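PDB 4HIZ: endosialidase from Enterobacteria phage phi92, which hydrolyses polymers of sialic acid from within the chain, cutting alpha-2,8 and alpha-2,9 linkages, probably to carry the phage through its host's capsule. Local coordinates for residues Q59-V64 against Y433-M438; L319-F324 against G357-T362; S373-S378 against D406-F411; A402-Y407 against G482-I487; C439-S444 against V448-V453. All coordinates share one frame; numbering follows the deposited sequence. Where two conformers were deposited one is given.

Contact 1: Q59-V64 against Y433-M438; sequences QPLTYV and YPRTFM
The guanidinium of Arg435 has Phe437 on one face and Tyr63 at its edge. Phe437 CZ lies 3.6 Å above the guanidinium plane of Arg435, offset toward its rim. In turn the guanidinium carbon of Arg435 sits at the edge of the Phe437 ring, near the ring plane. Tyr63 OH lies in the plane of the guanidinium and accepts a bond from Arg435 NH1 at 3.1 Å. That bond is bent, with an N-H...O angle of 137°. The Tyr63 ring and the guanidinium are nearly coplanar, 17° apart, and Arg435 CD lies at the ring edge, 4.0 Å from Tyr63 CE2. The Arg435 chain bends at chi3 (-64°), which turns NH1 toward Tyr63. Both segments belong to one mixed sheet, with strand 456-460 between strands 61-64 and 435-442. The sheet thus appears to join a strand of the N-terminal extension to the beta-propeller. Leu61 adds an apolar part. Its CD1 is 3.8 Å from Phe437 CZ and 3.6 Å from Arg435 NH1, and Leu61 crosses both side chains at about a right angle. The main polar partners of Arg435 lie elsewhere: Glu414 forms a salt bridge with NE and Glu421 one with NH2. Together with Tyr63 they probably fix the rotation of the buried guanidinium and balance its charge. Val530 of a second subunit packs on Tyr63.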
# COMPACT_ATOMS: atom_id res chain seq x y z
N GLN A 59 32.12 -7.43 32.83
CA GLN A 59 31.83 -7.50 31.39
C GLN A 59 31.45 -6.14 30.80
O GLN A 59 30.27 -5.88 30.50
CB GLN A 59 30.74 -8.56 31.11
CG GLN A 59 31.22 -9.96 31.48
CD GLN A 59 30.32 -11.05 30.96
OE1 GLN A 59 30.07 -11.12 29.75
NE2 GLN A 59 29.85 -11.95 31.86
N PRO A 60 32.45 -5.26 30.64
CA PRO A 60 32.16 -3.93 30.10
C PRO A 60 31.73 -3.99 28.63
O PRO A 60 32.23 -4.82 27.82
CB PRO A 60 33.50 -3.19 30.23
CG PRO A 60 34.55 -4.29 30.19
CD PRO A 60 33.90 -5.51 30.81
N LEU A 61 30.76 -3.14 28.29
CA LEU A 61 30.29 -2.96 26.94
C LEU A 61 30.15 -1.46 26.77
O LEU A 61 30.02 -0.72 27.78
CB LEU A 61 28.92 -3.65 26.76
CG LEU A 61 28.96 -5.18 26.99
CD1 LEU A 61 27.55 -5.74 27.09
CD2 LEU A 61 29.73 -5.83 25.80
N THR A 62 30.18 -0.98 25.53
CA THR A 62 30.10 0.47 25.29
C THR A 62 28.80 0.84 24.64
O THR A 62 28.35 0.16 23.72
CB THR A 62 31.30 0.91 24.41
OG1 THR A 62 32.51 0.58 25.14
CG2 THR A 62 31.25 2.43 24.11
N TYR A 63 28.16 1.89 25.14
CA TYR A 63 26.84 2.27 24.66
C TYR A 63 26.96 3.61 23.97
O TYR A 63 27.54 4.55 24.56
CB TYR A 63 25.89 2.38 25.87
CG TYR A 63 25.67 1.04 26.53
CD1 TYR A 63 26.63 0.48 27.40
CD2 TYR A 63 24.53 0.27 26.24
CE1 TYR A 63 26.45 -0.77 27.97
CE2 TYR A 63 24.32 -0.99 26.82
CZ TYR A 63 25.29 -1.50 27.70
OH TYR A 63 25.10 -2.74 28.29
N VAL A 64 26.46 3.73 22.74
CA VAL A 64 26.71 4.99 22.00
C VAL A 64 25.50 5.91 21.94
O VAL A 64 24.36 5.44 21.90
CB VAL A 64 27.22 4.72 20.56
CG1 VAL A 64 28.41 3.74 20.62
CG2 VAL A 64 26.11 4.16 19.70
N TYR A 433 13.94 -5.53 24.96
CA TYR A 433 14.66 -4.76 23.94
C TYR A 433 16.09 -5.31 23.80
O TYR A 433 17.04 -4.79 24.42
CB TYR A 433 14.74 -3.30 24.38
CG TYR A 433 13.43 -2.56 24.36
CD1 TYR A 433 12.92 -2.04 23.16
CD2 TYR A 433 12.73 -2.32 25.54
CE1 TYR A 433 11.74 -1.28 23.12
CE2 TYR A 433 11.54 -1.57 25.52
CZ TYR A 433 11.06 -1.07 24.30
OH TYR A 433 9.89 -0.33 24.26
N PRO A 434 16.24 -6.37 23.01
CA PRO A 434 17.60 -6.89 22.77
C PRO A 434 18.53 -5.88 22.11
O PRO A 434 18.14 -5.12 21.19
CB PRO A 434 17.37 -8.10 21.85
CG PRO A 434 15.97 -7.81 21.18
CD PRO A 434 15.21 -7.12 22.29
N ARG A 435 19.78 -5.89 22.58
CA ARG A 435 20.86 -5.04 22.06
C ARG A 435 21.57 -5.63 20.85
O ARG A 435 21.83 -6.84 20.81
CB ARG A 435 21.92 -4.86 23.16
CG ARG A 435 21.39 -4.04 24.38
CD ARG A 435 22.30 -4.26 25.61
NE ARG A 435 22.25 -5.67 26.03
CZ ARG A 435 23.04 -6.21 26.95
NH1 ARG A 435 23.96 -5.49 27.59
NH2 ARG A 435 22.92 -7.50 27.21
N THR A 436 21.87 -4.76 19.89
CA THR A 436 22.76 -5.10 18.78
C THR A 436 24.13 -4.49 19.02
O THR A 436 24.23 -3.33 19.44
CB THR A 436 22.15 -4.60 17.46
OG1 THR A 436 21.11 -5.51 17.09
CG2 THR A 436 23.21 -4.53 16.29
N PHE A 437 25.19 -5.24 18.70
CA PHE A 437 26.54 -4.79 18.97
C PHE A 437 27.43 -4.87 17.73
O PHE A 437 27.20 -5.66 16.84
CB PHE A 437 27.21 -5.71 20.00
CG PHE A 437 26.56 -5.68 21.36
CD1 PHE A 437 26.96 -4.73 22.30
CD2 PHE A 437 25.57 -6.62 21.70
CE1 PHE A 437 26.38 -4.70 23.58
CE2 PHE A 437 24.96 -6.58 22.99
CZ PHE A 437 25.39 -5.64 23.92
N MET A 438 28.46 -4.05 17.72
CA MET A 438 29.45 -4.05 16.66
C MET A 438 30.80 -3.94 17.34
O MET A 438 30.97 -3.19 18.30
CB MET A 438 29.23 -2.84 15.74
CG MET A 438 30.23 -2.78 14.56
SD MET A 438 30.04 -1.23 13.64
CE MET A 438 30.85 -0.02 14.71

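Contact 2: L319-F324 against G357-T362; sequences LGILYF and GILYLT
This is an apolar contact between two consecutive four-stranded antiparallel sheets of the catalytic beta-propeller. Strand 318-324 belongs to one sheet and strand 358-365 to the next. No hydrogen bond crosses between the segments. Two pairs of aliphatic side chains do the touching. Ile321 and Leu359 reach toward each other tip to tip, and Ile321 CD1 meets Leu359 CD2 at 3.7 Å. In Ile321, CG1 lies between the backbone N and the carbonyl carbon (chi1 69°). The chain then runs out extended (chi2 177°) and carries CD1 across to Leu359. Leu359 answers with CG anti to its backbone N (chi1 -180°) and offers one methyl branch. The second pair is looser: Leu319 CD2 stands 4.2 Å from Leu361 CD1. Leu319 and Ile321 alternate with Gly320, as Leu359 and Leu361 do with Tyr360. All four CB atoms therefore point into the space between the sheets. Strand 347-355 fills in around them, with Ile352 against both Ile321 and Leu361 and Pro350 against Leu319. Trp385 touches Leu359 and Leu361 as well. All four contact residues are buried. With methyl groups meeting and no polar link across, the two sheets are joined here by dispersion and by the exclusion of water, with no directional bond between these segments.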
# COMPACT_ATOMS: atom_id res chain seq x y z
N LEU A 319 32.97 -28.13 12.17
CA LEU A 319 32.57 -26.82 11.63
C LEU A 319 33.66 -26.43 10.65
O LEU A 319 34.86 -26.63 10.92
CB LEU A 319 32.51 -25.83 12.78
CG LEU A 319 32.04 -24.42 12.38
CD1 LEU A 319 31.21 -23.75 13.52
CD2 LEU A 319 33.21 -23.50 11.97
N GLY A 320 33.27 -25.86 9.51
CA GLY A 320 34.31 -25.40 8.61
C GLY A 320 33.70 -24.93 7.32
O GLY A 320 32.64 -24.27 7.31
N ILE A 321 34.37 -25.28 6.21
CA ILE A 321 33.90 -24.84 4.90
C ILE A 321 33.77 -26.00 3.94
O ILE A 321 34.45 -27.02 4.07
CB ILE A 321 34.85 -23.78 4.30
CG1 ILE A 321 36.23 -24.37 3.93
CG2 ILE A 321 34.98 -22.57 5.30
CD1 ILE A 321 37.15 -23.34 3.26
N LEU A 322 32.88 -25.85 2.97
CA LEU A 322 32.90 -26.69 1.78
C LEU A 322 33.61 -25.87 0.72
O LEU A 322 33.13 -24.80 0.31
CB LEU A 322 31.48 -27.02 1.32
CG LEU A 322 30.57 -27.60 2.44
CD1 LEU A 322 29.21 -27.91 1.86
CD2 LEU A 322 31.18 -28.88 3.08
N TYR A 323 34.75 -26.38 0.25
CA TYR A 323 35.58 -25.64 -0.69
C TYR A 323 35.39 -26.20 -2.11
O TYR A 323 35.62 -27.38 -2.36
CB TYR A 323 37.06 -25.72 -0.25
CG TYR A 323 38.02 -25.20 -1.29
CD1 TYR A 323 38.32 -23.86 -1.37
CD2 TYR A 323 38.62 -26.07 -2.19
CE1 TYR A 323 39.20 -23.40 -2.35
CE2 TYR A 323 39.47 -25.63 -3.15
CZ TYR A 323 39.77 -24.30 -3.24
OH TYR A 323 40.66 -23.92 -4.24
N PHE A 324 34.91 -25.35 -3.02
CA PHE A 324 34.60 -25.75 -4.40
C PHE A 324 35.70 -25.19 -5.29
O PHE A 324 35.85 -23.98 -5.44
CB PHE A 324 33.28 -25.11 -4.84
CG PHE A 324 32.07 -25.69 -4.19
CD1 PHE A 324 31.73 -25.35 -2.87
CD2 PHE A 324 31.24 -26.55 -4.91
CE1 PHE A 324 30.59 -25.87 -2.28
CE2 PHE A 324 30.08 -27.08 -4.32
CZ PHE A 324 29.75 -26.72 -3.00
N GLY A 357 43.64 -12.92 -0.34
CA GLY A 357 44.39 -14.14 -0.08
C GLY A 357 44.19 -14.73 1.31
O GLY A 357 44.74 -15.77 1.61
N ILE A 358 43.38 -14.07 2.15
CA ILE A 358 43.18 -14.54 3.52
C ILE A 358 41.71 -14.84 3.71
O ILE A 358 40.85 -14.05 3.31
CB ILE A 358 43.68 -13.53 4.56
CG1 ILE A 358 45.19 -13.32 4.36
CG2 ILE A 358 43.39 -14.02 6.01
CD1 ILE A 358 45.81 -12.40 5.32
N LEU A 359 41.40 -15.98 4.30
CA LEU A 359 40.02 -16.35 4.55
C LEU A 359 39.77 -16.09 6.04
O LEU A 359 40.49 -16.61 6.89
CB LEU A 359 39.86 -17.86 4.24
CG LEU A 359 38.45 -18.44 4.45
CD1 LEU A 359 37.41 -17.67 3.58
CD2 LEU A 359 38.51 -19.95 4.09
N TYR A 360 38.77 -15.26 6.36
CA TYR A 360 38.37 -14.98 7.75
C TYR A 360 37.09 -15.71 8.07
O TYR A 360 36.25 -15.91 7.19
CB TYR A 360 38.13 -13.46 7.91
CG TYR A 360 39.38 -12.65 7.62
CD1 TYR A 360 40.34 -12.45 8.62
CD2 TYR A 360 39.61 -12.11 6.35
CE1 TYR A 360 41.51 -11.72 8.37
CE2 TYR A 360 40.77 -11.37 6.08
CZ TYR A 360 41.71 -11.19 7.10
OH TYR A 360 42.86 -10.47 6.85
N LEU A 361 36.96 -16.14 9.33
CA LEU A 361 35.80 -16.92 9.76
C LEU A 361 35.43 -16.50 11.17
O LEU A 361 36.30 -16.28 12.01
CB LEU A 361 36.17 -18.43 9.71
CG LEU A 361 35.12 -19.45 10.22
CD1 LEU A 361 35.28 -20.81 9.49
CD2 LEU A 361 35.20 -19.70 11.73
N THR A 362 34.13 -16.36 11.43
CA THR A 362 33.68 -16.24 12.83
C THR A 362 32.68 -17.33 13.12
O THR A 362 31.97 -17.78 12.21
CB THR A 362 32.91 -14.91 13.08
OG1 THR A 362 31.77 -14.86 12.20
CG2 THR A 362 33.79 -13.71 12.85

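Contact 3: S373-S378 against D406-F411; sequences STLAMS and DYLYIF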
# COMPACT_ATOMS: atom_id res chain seq x y z
N SER A 373 31.87 -17.63 20.68
CA SER A 373 32.38 -17.25 19.35
C SER A 373 33.89 -17.08 19.29
O SER A 373 34.53 -16.54 20.22
CB SER A 373 31.76 -15.91 18.94
OG SER A 373 30.37 -16.07 18.76
N THR A 374 34.42 -17.44 18.12
CA THR A 374 35.86 -17.37 17.83
C THR A 374 36.01 -16.67 16.50
O THR A 374 35.17 -16.84 15.60
CB THR A 374 36.41 -18.80 17.66
OG1 THR A 374 36.19 -19.52 18.88
CG2 THR A 374 37.91 -18.83 17.36
N LEU A 375 37.06 -15.86 16.38
CA LEU A 375 37.50 -15.29 15.12
C LEU A 375 38.71 -16.09 14.64
O LEU A 375 39.61 -16.39 15.43
CB LEU A 375 37.88 -13.81 15.29
CG LEU A 375 38.56 -13.08 14.12
CD1 LEU A 375 37.64 -13.00 12.88
CD2 LEU A 375 39.00 -11.67 14.55
N ALA A 376 38.74 -16.44 13.37
CA ALA A 376 39.87 -17.24 12.86
C ALA A 376 40.28 -16.71 11.49
O ALA A 376 39.47 -16.07 10.80
CB ALA A 376 39.47 -18.70 12.80
N MET A 377 41.53 -16.96 11.08
CA MET A 377 41.95 -16.62 9.73
C MET A 377 42.83 -17.73 9.18
O MET A 377 43.54 -18.39 9.94
CB MET A 377 42.69 -15.28 9.73
CG MET A 377 43.95 -15.30 10.54
SD MET A 377 45.42 -15.61 9.52
CE MET A 377 45.78 -13.90 9.29
N SER A 378 42.78 -17.93 7.87
CA SER A 378 43.59 -18.97 7.24
C SER A 378 44.25 -18.36 6.04
O SER A 378 43.58 -17.72 5.23
CB SER A 378 42.72 -20.14 6.79
OG SER A 378 43.48 -21.07 6.01
N ASP A 406 42.12 -1.95 7.33
CA ASP A 406 42.81 -2.84 8.24
C ASP A 406 41.87 -3.59 9.19
O ASP A 406 42.32 -4.44 9.96
CB ASP A 406 43.80 -2.05 9.09
CG ASP A 406 45.03 -1.58 8.31
OD1 ASP A 406 45.32 -2.09 7.20
OD2 ASP A 406 45.74 -0.69 8.84
N TYR A 407 40.58 -3.26 9.15
CA TYR A 407 39.66 -3.72 10.18
C TYR A 407 38.56 -4.64 9.70
O TYR A 407 38.03 -4.48 8.61
CB TYR A 407 38.96 -2.50 10.82
CG TYR A 407 39.92 -1.60 11.52
CD1 TYR A 407 40.24 -1.81 12.86
CD2 TYR A 407 40.50 -0.52 10.86
CE1 TYR A 407 41.13 -0.96 13.53
CE2 TYR A 407 41.38 0.33 11.51
CZ TYR A 407 41.71 0.09 12.83
OH TYR A 407 42.59 0.95 13.45
N LEU A 408 38.18 -5.57 10.56
CA LEU A 408 36.92 -6.28 10.39
C LEU A 408 35.89 -5.54 11.22
O LEU A 408 36.11 -5.29 12.42
CB LEU A 408 37.02 -7.72 10.93
CG LEU A 408 38.04 -8.62 10.22
CD1 LEU A 408 37.86 -10.05 10.71
CD2 LEU A 408 37.87 -8.57 8.71
N TYR A 409 34.76 -5.22 10.59
CA TYR A 409 33.58 -4.69 11.31
C TYR A 409 32.65 -5.87 11.53
O TYR A 409 32.12 -6.44 10.55
CB TYR A 409 32.87 -3.63 10.48
CG TYR A 409 33.54 -2.29 10.41
CD1 TYR A 409 34.64 -2.08 9.60
CD2 TYR A 409 33.03 -1.21 11.12
CE1 TYR A 409 35.22 -0.83 9.52
CE2 TYR A 409 33.61 0.02 11.04
CZ TYR A 409 34.70 0.21 10.23
OH TYR A 409 35.29 1.45 10.15
N ILE A 410 32.49 -6.27 12.80
CA ILE A 410 31.79 -7.50 13.17
C ILE A 410 30.55 -7.17 13.99
O ILE A 410 30.65 -6.39 14.93
CB ILE A 410 32.72 -8.42 14.01
CG1 ILE A 410 33.99 -8.72 13.20
CG2 ILE A 410 31.98 -9.72 14.37
CD1 ILE A 410 35.06 -9.49 14.00
N PHE A 411 29.41 -7.77 13.64
CA PHE A 411 28.11 -7.43 14.23
C PHE A 411 27.48 -8.67 14.84
O PHE A 411 27.62 -9.78 14.33
CB PHE A 411 27.15 -6.90 13.14
CG PHE A 411 27.57 -5.59 12.54
CD1 PHE A 411 28.59 -5.54 11.57
CD2 PHE A 411 27.02 -4.41 12.97
CE1 PHE A 411 28.98 -4.33 11.01
CE2 PHE A 411 27.39 -3.17 12.40
CZ PHE A 411 28.37 -3.12 11.43
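Leu375 reaches Leu408 and Ile410 mainly through CD1. Its CB points toward strand 407-413. From CB the chain goes to CG, which is anti to the backbone N (chi1 171°) and beside the carbonyl carbon. The second torsion (chi2 64°) then sends CD1 across. CD1 meets Leu408 CD1 at 3.7 Å. The same Leu375 CD1 lies 4.5 Å from Ile410 CD1, at the limit of contact. Methyl CD1 of Leu375 therefore sits beside the ends of two residues on one face of the opposite strand. Leu375 CD2 stands farther off, 4.3 Å from Leu408 CD1. Leu408 and Ile410 flank Tyr409, whose side chain leaves from the other face. The side chains of Leu375 and Leu408 cross obliquely. The backbones stay well apart: Leu375 CA and Ile410 CA, the nearest pair, are 9.9 Å from each other. No hydrogen bond links the two segments. This is the apolar packing of one sheet on the next, a repeating feature of a beta-propeller. Strand 374-378 pairs with strands 358-365 and 386-389 in its own sheet. Strand 407-413 runs between strands 401-404 and 435-442 in the neighbouring one, where Phe401 adds its side chain against Leu408 and Ile410.

Contact 4: A402-Y407 against G482-I487; sequences AKVGDY and GWLYYI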
# COMPACT_ATOMS: atom_id res chain seq x y z
N ALA A 402 32.42 -7.49 7.59
CA ALA A 402 33.17 -7.18 6.38
C ALA A 402 34.53 -6.60 6.76
O ALA A 402 34.69 -6.07 7.87
CB ALA A 402 32.39 -6.11 5.55
N LYS A 403 35.50 -6.67 5.84
CA LYS A 403 36.81 -6.05 6.07
C LYS A 403 36.84 -4.71 5.34
O LYS A 403 36.53 -4.64 4.14
CB LYS A 403 37.96 -6.94 5.53
CG LYS A 403 39.32 -6.37 5.85
CD LYS A 403 40.41 -7.44 5.54
CE LYS A 403 41.78 -6.94 5.93
NZ LYS A 403 42.23 -5.90 4.94
N VAL A 404 37.18 -3.65 6.07
CA VAL A 404 37.30 -2.32 5.46
C VAL A 404 38.66 -1.81 5.90
O VAL A 404 38.88 -1.57 7.08
CB VAL A 404 36.18 -1.37 5.94
CG1 VAL A 404 36.33 0.01 5.28
CG2 VAL A 404 34.80 -1.94 5.63
N GLY A 405 39.57 -1.66 4.96
CA GLY A 405 40.94 -1.34 5.31
C GLY A 405 41.50 -2.40 6.24
O GLY A 405 41.34 -3.60 6.01
N ASP A 406 42.12 -1.95 7.33
CA ASP A 406 42.81 -2.84 8.24
C ASP A 406 41.87 -3.59 9.19
O ASP A 406 42.32 -4.44 9.96
CB ASP A 406 43.80 -2.05 9.09
CG ASP A 406 45.03 -1.58 8.31
OD1 ASP A 406 45.32 -2.09 7.20
OD2 ASP A 406 45.74 -0.69 8.84
N TYR A 407 40.58 -3.26 9.15
CA TYR A 407 39.66 -3.72 10.18
C TYR A 407 38.56 -4.64 9.70
O TYR A 407 38.03 -4.48 8.61
CB TYR A 407 38.96 -2.50 10.82
CG TYR A 407 39.92 -1.60 11.52
CD1 TYR A 407 40.24 -1.81 12.86
CD2 TYR A 407 40.50 -0.52 10.86
CE1 TYR A 407 41.13 -0.96 13.53
CE2 TYR A 407 41.38 0.33 11.51
CZ TYR A 407 41.71 0.09 12.83
OH TYR A 407 42.59 0.95 13.45
N GLY A 482 30.86 3.55 -0.26
CA GLY A 482 31.15 4.12 1.06
C GLY A 482 30.21 3.78 2.19
O GLY A 482 30.29 4.39 3.24
N TRP A 483 29.35 2.78 1.98
CA TRP A 483 28.41 2.37 3.01
C TRP A 483 28.52 0.87 3.28
O TRP A 483 28.65 0.05 2.36
CB TRP A 483 26.97 2.63 2.53
CG TRP A 483 26.52 4.04 2.40
CD1 TRP A 483 26.15 4.68 1.23
CD2 TRP A 483 26.31 4.98 3.46
NE1 TRP A 483 25.71 5.96 1.53
CE2 TRP A 483 25.82 6.17 2.88
CE3 TRP A 483 26.52 4.92 4.85
CZ2 TRP A 483 25.51 7.30 3.66
CZ3 TRP A 483 26.21 6.05 5.63
CH2 TRP A 483 25.71 7.23 5.02
N LEU A 484 28.47 0.51 4.55
CA LEU A 484 28.42 -0.90 4.96
C LEU A 484 26.99 -1.15 5.51
O LEU A 484 26.40 -0.25 6.12
CB LEU A 484 29.47 -1.11 6.05
CG LEU A 484 29.43 -2.48 6.75
CD1 LEU A 484 30.87 -2.88 7.21
CD2 LEU A 484 28.47 -2.50 7.96
N TYR A 485 26.44 -2.33 5.28
CA TYR A 485 25.08 -2.68 5.71
C TYR A 485 25.12 -3.93 6.58
O TYR A 485 25.61 -4.98 6.14
CB TYR A 485 24.18 -2.97 4.51
CG TYR A 485 24.16 -1.80 3.54
CD1 TYR A 485 25.16 -1.66 2.56
CD2 TYR A 485 23.15 -0.83 3.59
CE1 TYR A 485 25.18 -0.58 1.68
CE2 TYR A 485 23.16 0.23 2.71
CZ TYR A 485 24.16 0.35 1.77
OH TYR A 485 24.17 1.44 0.90
N TYR A 486 24.60 -3.81 7.80
CA TYR A 486 24.30 -5.00 8.60
C TYR A 486 22.80 -5.19 8.49
O TYR A 486 22.04 -4.32 8.94
CB TYR A 486 24.73 -4.80 10.05
CG TYR A 486 24.25 -5.87 11.06
CD1 TYR A 486 24.38 -7.22 10.79
CD2 TYR A 486 23.66 -5.50 12.28
CE1 TYR A 486 24.01 -8.19 11.69
CE2 TYR A 486 23.26 -6.46 13.21
CZ TYR A 486 23.43 -7.80 12.90
OH TYR A 486 23.03 -8.76 13.80
N ILE A 487 22.38 -6.28 7.88
CA ILE A 487 20.96 -6.45 7.54
C ILE A 487 20.51 -7.67 8.32
O ILE A 487 21.09 -8.76 8.20
CB ILE A 487 20.76 -6.65 6.02
CG1 ILE A 487 21.46 -5.50 5.28
CG2 ILE A 487 19.25 -6.72 5.65
CD1 ILE A 487 21.22 -5.51 3.75
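Leu484 packs closely on Ala402 at one end of this contact and more loosely on Val404 nearer the surface. Leu484 CD1 lies 3.9 Å from Ala402 CB, and the CA atoms of these two residues are 8.0 Å apart. Ala402 is short, and the Leu484 side chain spans most of the gap. With CG of Leu484 anti to its backbone N (chi1 172°), its CD1 branch is carried across to strand 401-404. The same methyl is 4.3 Å from Val404 CG2. Around the tight part, Val477 touches Ala402 and Leu484, and Phe411 also packs on Leu484. Val404 is partly exposed, and from it the chain enters a type II' beta turn, Val404 to Tyr407. Gly405 takes the positive phi (58°) and Asp406 follows, both exposed. This hairpin turn leads into strand 407-413. The CB of Lys403 points away from strand 483-490, and its chain runs to the turn, where NZ donates to Gly405 O at 2.7 Å, tilted 30° from the carbonyl plane. A polar bond thus braces the turn, while between these two segments the contact is apolar and made by one leucine methyl, with Val477 and Phe411 adding to the interface.

Contact 5: C439-S444 against V448-V453; sequences CKINVS and VSLSNV
A loop folds back here over the end of a propeller strand. Strand 435-442 leads into the loop that carries 448-453, and strand 456-460 follows. The loop is shaped by an ST turn at Ser449 and a type I beta turn from Leu450 to Val453. In the ST turn Ser451 N donates to Ser449 OG at 2.9 Å. In the beta turn Val453 N donates to Leu450 O at 2.9 Å. The ends of Leu450 and Val453 reach the strand from these turns. Ile441 CD1 meets both, Val453 CG2 at 3.9 Å and Leu450 CD2 at 4.1 Å. Ile441 crosses Leu450 at about a right angle. Val453 CG2, anti to the backbone N, also reaches Cys439, whose CB is 3.9 Å away. Beside it in the sheet, strand 407-413 adds Ile410 against Cys439 and Ile441. The second branch of Ile441 takes part too, with its CG2 4.1 Å from Leu450 CD2.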
# COMPACT_ATOMS: atom_id res chain seq x y z
N CYS A 439 31.80 -4.63 16.81
CA CYS A 439 33.18 -4.35 17.20
C CYS A 439 34.02 -4.16 15.94
O CYS A 439 33.59 -4.50 14.81
CB CYS A 439 33.79 -5.43 18.12
SG CYS A 439 34.05 -7.05 17.36
N LYS A 440 35.19 -3.56 16.13
CA LYS A 440 36.07 -3.22 15.02
C LYS A 440 37.45 -3.79 15.37
O LYS A 440 38.13 -3.26 16.26
CB LYS A 440 36.08 -1.69 14.87
CG LYS A 440 36.86 -1.18 13.69
CD LYS A 440 36.65 0.35 13.56
CE LYS A 440 37.56 0.94 12.49
NZ LYS A 440 37.28 2.38 12.19
N ILE A 441 37.86 -4.85 14.67
CA ILE A 441 39.10 -5.57 15.02
C ILE A 441 40.15 -5.32 13.95
O ILE A 441 39.89 -5.56 12.78
CB ILE A 441 38.86 -7.11 15.12
CG1 ILE A 441 37.73 -7.44 16.11
CG2 ILE A 441 40.17 -7.85 15.50
CD1 ILE A 441 37.92 -6.84 17.40
N ASN A 442 41.32 -4.82 14.35
CA ASN A 442 42.44 -4.65 13.43
C ASN A 442 43.03 -6.02 13.13
O ASN A 442 43.62 -6.67 14.02
CB ASN A 442 43.51 -3.75 14.05
CG ASN A 442 44.57 -3.34 13.05
OD1 ASN A 442 44.96 -4.13 12.17
ND2 ASN A 442 45.03 -2.09 13.14
N VAL A 443 42.88 -6.48 11.89
CA VAL A 443 43.47 -7.77 11.51
C VAL A 443 44.71 -7.59 10.65
O VAL A 443 45.34 -8.59 10.29
CB VAL A 443 42.44 -8.71 10.83
CG1 VAL A 443 41.28 -9.06 11.82
CG2 VAL A 443 41.89 -8.06 9.56
N SER A 444 45.09 -6.35 10.31
CA SER A 444 46.37 -6.14 9.62
C SER A 444 47.50 -6.44 10.59
O SER A 444 48.57 -6.96 10.20
CB SER A 444 46.50 -4.71 9.10
OG SER A 444 46.84 -3.81 10.14
N VAL A 448 47.10 -10.45 19.63
CA VAL A 448 47.57 -11.55 20.46
C VAL A 448 46.39 -12.15 21.19
O VAL A 448 46.34 -13.36 21.42
CB VAL A 448 48.64 -11.08 21.45
CG1 VAL A 448 48.95 -12.16 22.46
CG2 VAL A 448 49.90 -10.69 20.69
N SER A 449 45.41 -11.31 21.52
CA SER A 449 44.27 -11.72 22.32
C SER A 449 43.14 -10.76 22.01
O SER A 449 43.38 -9.59 21.73
CB SER A 449 44.61 -11.55 23.79
OG SER A 449 43.49 -11.74 24.60
N LEU A 450 41.91 -11.24 22.14
CA LEU A 450 40.74 -10.38 22.06
C LEU A 450 40.24 -10.02 23.47
O LEU A 450 39.12 -9.55 23.61
CB LEU A 450 39.62 -11.07 21.29
CG LEU A 450 39.90 -11.23 19.78
CD1 LEU A 450 38.74 -11.94 19.05
CD2 LEU A 450 40.16 -9.87 19.12
N SER A 451 41.05 -10.24 24.51
CA SER A 451 40.54 -9.96 25.87
C SER A 451 40.01 -8.54 26.03
O SER A 451 39.05 -8.33 26.76
CB SER A 451 41.61 -10.21 26.93
OG SER A 451 42.73 -9.39 26.66
N ASN A 452 40.59 -7.59 25.32
CA ASN A 452 40.10 -6.21 25.51
C ASN A 452 39.18 -5.73 24.40
O ASN A 452 38.97 -4.54 24.22
CB ASN A 452 41.24 -5.22 25.77
CG ASN A 452 41.93 -5.49 27.09
OD1 ASN A 452 43.12 -5.77 27.13
ND2 ASN A 452 41.17 -5.43 28.19
N VAL A 453 38.53 -6.68 23.73
CA VAL A 453 37.57 -6.31 22.70
C VAL A 453 36.52 -5.33 23.23
O VAL A 453 36.00 -5.49 24.35
CB VAL A 453 36.90 -7.55 22.02
CG1 VAL A 453 36.09 -8.37 23.02
CG2 VAL A 453 36.02 -7.10 20.82

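Contacts 1, 3, 4 and 5 all reach the sheet that contains strands 401-404, 407-413 and 435-442. Contact 2 lies between two earlier sheets and meets contact 3 through the paired strands 358-365 and 374-378. Contacts 2, 3 and 4 pack one sheet against another by aliphatic groups alone. Contact 1 differs: it lies within one sheet and buries an arginine with its polar partners. Contact 5 has similar apolar chemistry but joins a strand to its following loop. Contacts 1, 2 and 3 are wholly buried, whereas contacts 4 and 5 each include a partly exposed valine. Contacts 3 and 5 are closest, with centres about 8 Å apart.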